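Local coordinates for hypothetical protein lpg0944 (Legionella pneumophila subsp. pneumophila str. Philadelphia 1, PDB 4RXV) that is uncharacterised but carries an N-terminal RavJ-type domain of the papain-like clan CA peptidases, and probably acts as an effector enzyme inside infected cells, at residues E16-F21 with F105-S109. Numbering follows the deposited sequence.
Sequences EQYQKF and FAYHS
A buried aromatic cluster of Tyr18, Phe21, Phe105 and His108 packs the loop between helix 6-14 and strand 22-23 against helix 105-114 in the RavJ peptidase domain. In that loop Glu16 keeps helical angles, Gln17 breaks away with positive phi (52/53), and a 3-10 turn follows at 18-20; CA atoms of Glu16 and Ser109 lie 8.8 Å apart, those of Tyr18 and Phe105 9.4 Å. Begin at Phe105: its t rotamer brings CZ to 3.3 Å from Phe21 CG, over one face of that ring, and CE1 to 3.5 Å from Tyr18 CD1. Pro172 and Trp173 touch the Phe105 side chain. One turn later the edges of Tyr18 and Phe21 point at the face of His108, also t, in offset edge-to-face pairs (centroids 5.0 and 5.8 Å away). His108 CE1 sits 3.1 Å from Glu16 OE1; Asn85 hydrogen-bonds both Glu16 OE1 and His108 NE2, while Glu16 OE2 is salt-bridged to Arg12. His108 ND1 and Tyr18 OH share a 2.8 Å hydrogen bond. Finally Ser109, deposited in two conformers (the m one given), donates from OG to Tyr18 OH at 2.9 Å.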
ATOM      1  N   GLU A  16       8.513   6.321   3.169  1.00  7.56           N
ATOM      2  CA  GLU A  16       8.576   5.655   1.888  1.00  7.67           C
ATOM      3  C   GLU A  16       8.353   6.588   0.709  1.00  7.56           C
ATOM      4  O   GLU A  16       8.585   6.197  -0.424  1.00  8.36           O
ATOM      5  CB  GLU A  16       7.581   4.484   1.845  1.00  7.98           C
ATOM      6  CG  GLU A  16       7.936   3.416   2.850  1.00  8.34           C
ATOM      7  CD  GLU A  16       9.350   2.911   2.649  1.00  9.29           C
ATOM      8  OE1 GLU A  16       9.623   2.299   1.601  1.00 12.88           O
ATOM      9  OE2 GLU A  16      10.199   3.136   3.527  1.00 10.71           O
ATOM     10  N   GLN A  17       7.908   7.804   0.981  1.00  7.78           N
ATOM     11  CA  GLN A  17       7.694   8.820  -0.067  1.00  8.46           C
ATOM     12  C   GLN A  17       6.829   8.255  -1.205  1.00  7.70           C
ATOM     13  O   GLN A  17       7.168   8.355  -2.396  1.00  8.68           O
ATOM     14  CB  GLN A  17       9.021   9.372  -0.582  1.00  9.80           C
ATOM     15  CG  GLN A  17       9.800  10.095   0.523  1.00 13.32           C
ATOM     16  CD  GLN A  17       9.070  11.335   1.039  1.00 17.41           C
ATOM     17  OE1 GLN A  17       8.816  12.251   0.264  1.00 18.81           O
ATOM     18  NE2 GLN A  17       8.819  11.409   2.343  1.00 24.97           N
ATOM     19  N   TYR A  18       5.678   7.711  -0.842  1.00  7.67           N
ATOM     20  CA  TYR A  18       4.790   7.074  -1.820  1.00  7.50           C
ATOM     21  C   TYR A  18       4.302   8.056  -2.889  1.00  7.60           C
ATOM     22  O   TYR A  18       3.995   7.642  -4.006  1.00  8.54           O
ATOM     23  CB  TYR A  18       3.619   6.445  -1.094  1.00  7.59           C
ATOM     24  CG  TYR A  18       3.969   5.188  -0.317  1.00  7.20           C
ATOM     25  CD1 TYR A  18       4.612   4.131  -0.926  1.00  7.78           C
ATOM     26  CD2 TYR A  18       3.601   5.035   1.016  1.00  7.47           C
ATOM     27  CE1 TYR A  18       4.886   2.952  -0.247  1.00  7.45           C
ATOM     28  CE2 TYR A  18       3.880   3.872   1.709  1.00  7.39           C
ATOM     29  CZ  TYR A  18       4.521   2.817   1.072  1.00  6.67           C
ATOM     30  OH  TYR A  18       4.725   1.661   1.786  1.00  7.75           O
ATOM     31  N   GLN A  19       4.233   9.344  -2.547  1.00  7.66           N
ATOM     32  CA  GLN A  19       3.811  10.340  -3.508  1.00  8.37           C
ATOM     33  C   GLN A  19       4.765  10.493  -4.687  1.00  9.39           C
ATOM     34  O   GLN A  19       4.400  11.086  -5.700  1.00 10.20           O
ATOM     35  CB  GLN A  19       3.578  11.691  -2.839  1.00 10.36           C
ATOM     36  CG  GLN A  19       4.794  12.516  -2.477  1.00 11.76           C
ATOM     37  CD  GLN A  19       5.536  12.070  -1.254  1.00 16.55           C
ATOM     38  OE1 GLN A  19       5.264  11.032  -0.646  1.00 14.88           O
ATOM     39  NE2 GLN A  19       6.521  12.870  -0.884  1.00 24.30           N
ATOM     40  N   LYS A  20       5.968   9.979  -4.558  1.00  8.77           N
ATOM     41  CA  LYS A  20       6.981  10.084  -5.601  1.00  9.78           C
ATOM     42  C   LYS A  20       6.986   8.919  -6.565  1.00 10.58           C
ATOM     43  O   LYS A  20       7.675   8.963  -7.577  1.00 11.52           O
ATOM     44  CB  LYS A  20       8.381  10.278  -4.977  1.00 11.53           C
ATOM     45  CG  LYS A  20       8.487  11.429  -4.005  1.00 14.66           C
ATOM     46  CD  LYS A  20       8.222  12.771  -4.579  1.00 19.95           C
ATOM     47  CE  LYS A  20       8.349  13.832  -3.495  1.00 26.29           C
ATOM     48  NZ  LYS A  20       8.064  15.222  -3.790  1.00 30.49           N
ATOM     49  N   PHE A  21       6.199   7.879  -6.293  1.00 10.08           N
ATOM     50  CA  PHE A  21       6.144   6.754  -7.220  1.00  9.82           C
ATOM     51  C   PHE A  21       5.584   7.186  -8.569  1.00  9.75           C
ATOM     52  O   PHE A  21       4.761   8.102  -8.661  1.00 10.88           O
ATOM     53  CB  PHE A  21       5.188   5.676  -6.700  1.00  9.42           C
ATOM     54  CG  PHE A  21       5.846   4.569  -5.922  1.00  9.06           C
ATOM     55  CD1 PHE A  21       6.411   4.786  -4.680  1.00  9.48           C
ATOM     56  CD2 PHE A  21       5.874   3.274  -6.448  1.00  9.55           C
ATOM     57  CE1 PHE A  21       6.950   3.737  -3.984  1.00 10.60           C
ATOM     58  CE2 PHE A  21       6.426   2.236  -5.740  1.00 10.11           C
ATOM     59  CZ  PHE A  21       6.952   2.462  -4.519  1.00 10.30           C
ATOM     60  N   PHE A 105      -0.061  -1.885  -5.210  1.00  7.63           N
ATOM     61  CA  PHE A 105       0.716  -0.948  -4.415  1.00  7.47           C
ATOM     62  C   PHE A 105       0.609  -1.250  -2.908  1.00  6.92           C
ATOM     63  O   PHE A 105       1.598  -1.150  -2.181  1.00  7.46           O
ATOM     64  CB  PHE A 105       0.236   0.466  -4.730  1.00  7.71           C
ATOM     65  CG  PHE A 105       1.280   1.582  -4.568  1.00  7.52           C
ATOM     66  CD1 PHE A 105       2.439   1.443  -3.840  1.00  7.79           C
ATOM     67  CD2 PHE A 105       1.041   2.794  -5.179  1.00  8.52           C
ATOM     68  CE1 PHE A 105       3.338   2.504  -3.726  1.00  8.59           C
ATOM     69  CE2 PHE A 105       1.907   3.863  -5.045  1.00  8.63           C
ATOM     70  CZ  PHE A 105       3.051   3.719  -4.314  1.00  8.58           C
ATOM     71  N   ALA A 106      -0.582  -1.610  -2.440  1.00  6.94           N
ATOM     72  CA  ALA A 106      -0.815  -1.884  -1.033  1.00  7.74           C
ATOM     73  C   ALA A 106       0.146  -2.940  -0.484  1.00  6.81           C
ATOM     74  O   ALA A 106       0.426  -2.935   0.711  1.00  7.51           O
ATOM     75  CB  ALA A 106      -2.242  -2.294  -0.801  1.00  8.43           C
ATOM     76  N   TYR A 107       0.648  -3.837  -1.324  1.00  7.19           N
ATOM     77  CA  TYR A 107       1.535  -4.892  -0.889  1.00  7.19           C
ATOM     78  C   TYR A 107       2.827  -4.294  -0.327  1.00  6.67           C
ATOM     79  O   TYR A 107       3.425  -4.879   0.565  1.00  7.65           O
ATOM     80  CB  TYR A 107       1.853  -5.824  -2.040  1.00  7.69           C
ATOM     81  CG  TYR A 107       0.673  -6.525  -2.696  1.00  7.54           C
ATOM     82  CD1 TYR A 107      -0.612  -6.503  -2.182  1.00  8.00           C
ATOM     83  CD2 TYR A 107       0.869  -7.190  -3.895  1.00  9.18           C
ATOM     84  CE1 TYR A 107      -1.656  -7.142  -2.825  1.00  9.84           C
ATOM     85  CE2 TYR A 107      -0.167  -7.830  -4.534  1.00  9.92           C
ATOM     86  CZ  TYR A 107      -1.424  -7.784  -3.997  1.00 10.60           C
ATOM     87  OH  TYR A 107      -2.478  -8.422  -4.616  1.00 14.65           O
ATOM     88  N   HIS A 108       3.258  -3.155  -0.873  1.00  7.39           N
ATOM     89  CA  HIS A 108       4.467  -2.494  -0.385  1.00  6.96           C
ATOM     90  C   HIS A 108       4.293  -2.141   1.083  1.00  6.94           C
ATOM     91  O   HIS A 108       5.139  -2.441   1.917  1.00  7.39           O
ATOM     92  CB  HIS A 108       4.709  -1.251  -1.223  1.00  7.20           C
ATOM     93  CG  HIS A 108       6.011  -0.573  -0.973  1.00  7.71           C
ATOM     94  ND1 HIS A 108       6.322   0.055   0.214  1.00  7.66           N
ATOM     95  CD2 HIS A 108       7.067  -0.406  -1.800  1.00  8.68           C
ATOM     96  CE1 HIS A 108       7.535   0.557   0.102  1.00  7.88           C
ATOM     97  NE2 HIS A 108       8.004   0.297  -1.108  1.00  8.20           N
ATOM     98  N   SER A 109       3.201  -1.465   1.399  0.86  6.59           N
ATOM     99  CA  SER A 109       2.930  -1.072   2.790  0.86  6.74           C
ATOM    100  C   SER A 109       2.709  -2.266   3.697  0.86  6.95           C
ATOM    101  O   SER A 109       3.134  -2.217   4.859  0.86  6.92           O
ATOM    102  CB  SER A 109       1.733  -0.133   2.883  0.86  7.63           C
ATOM    103  OG  SER A 109       1.956   1.070   2.194  0.86  8.09           O
TER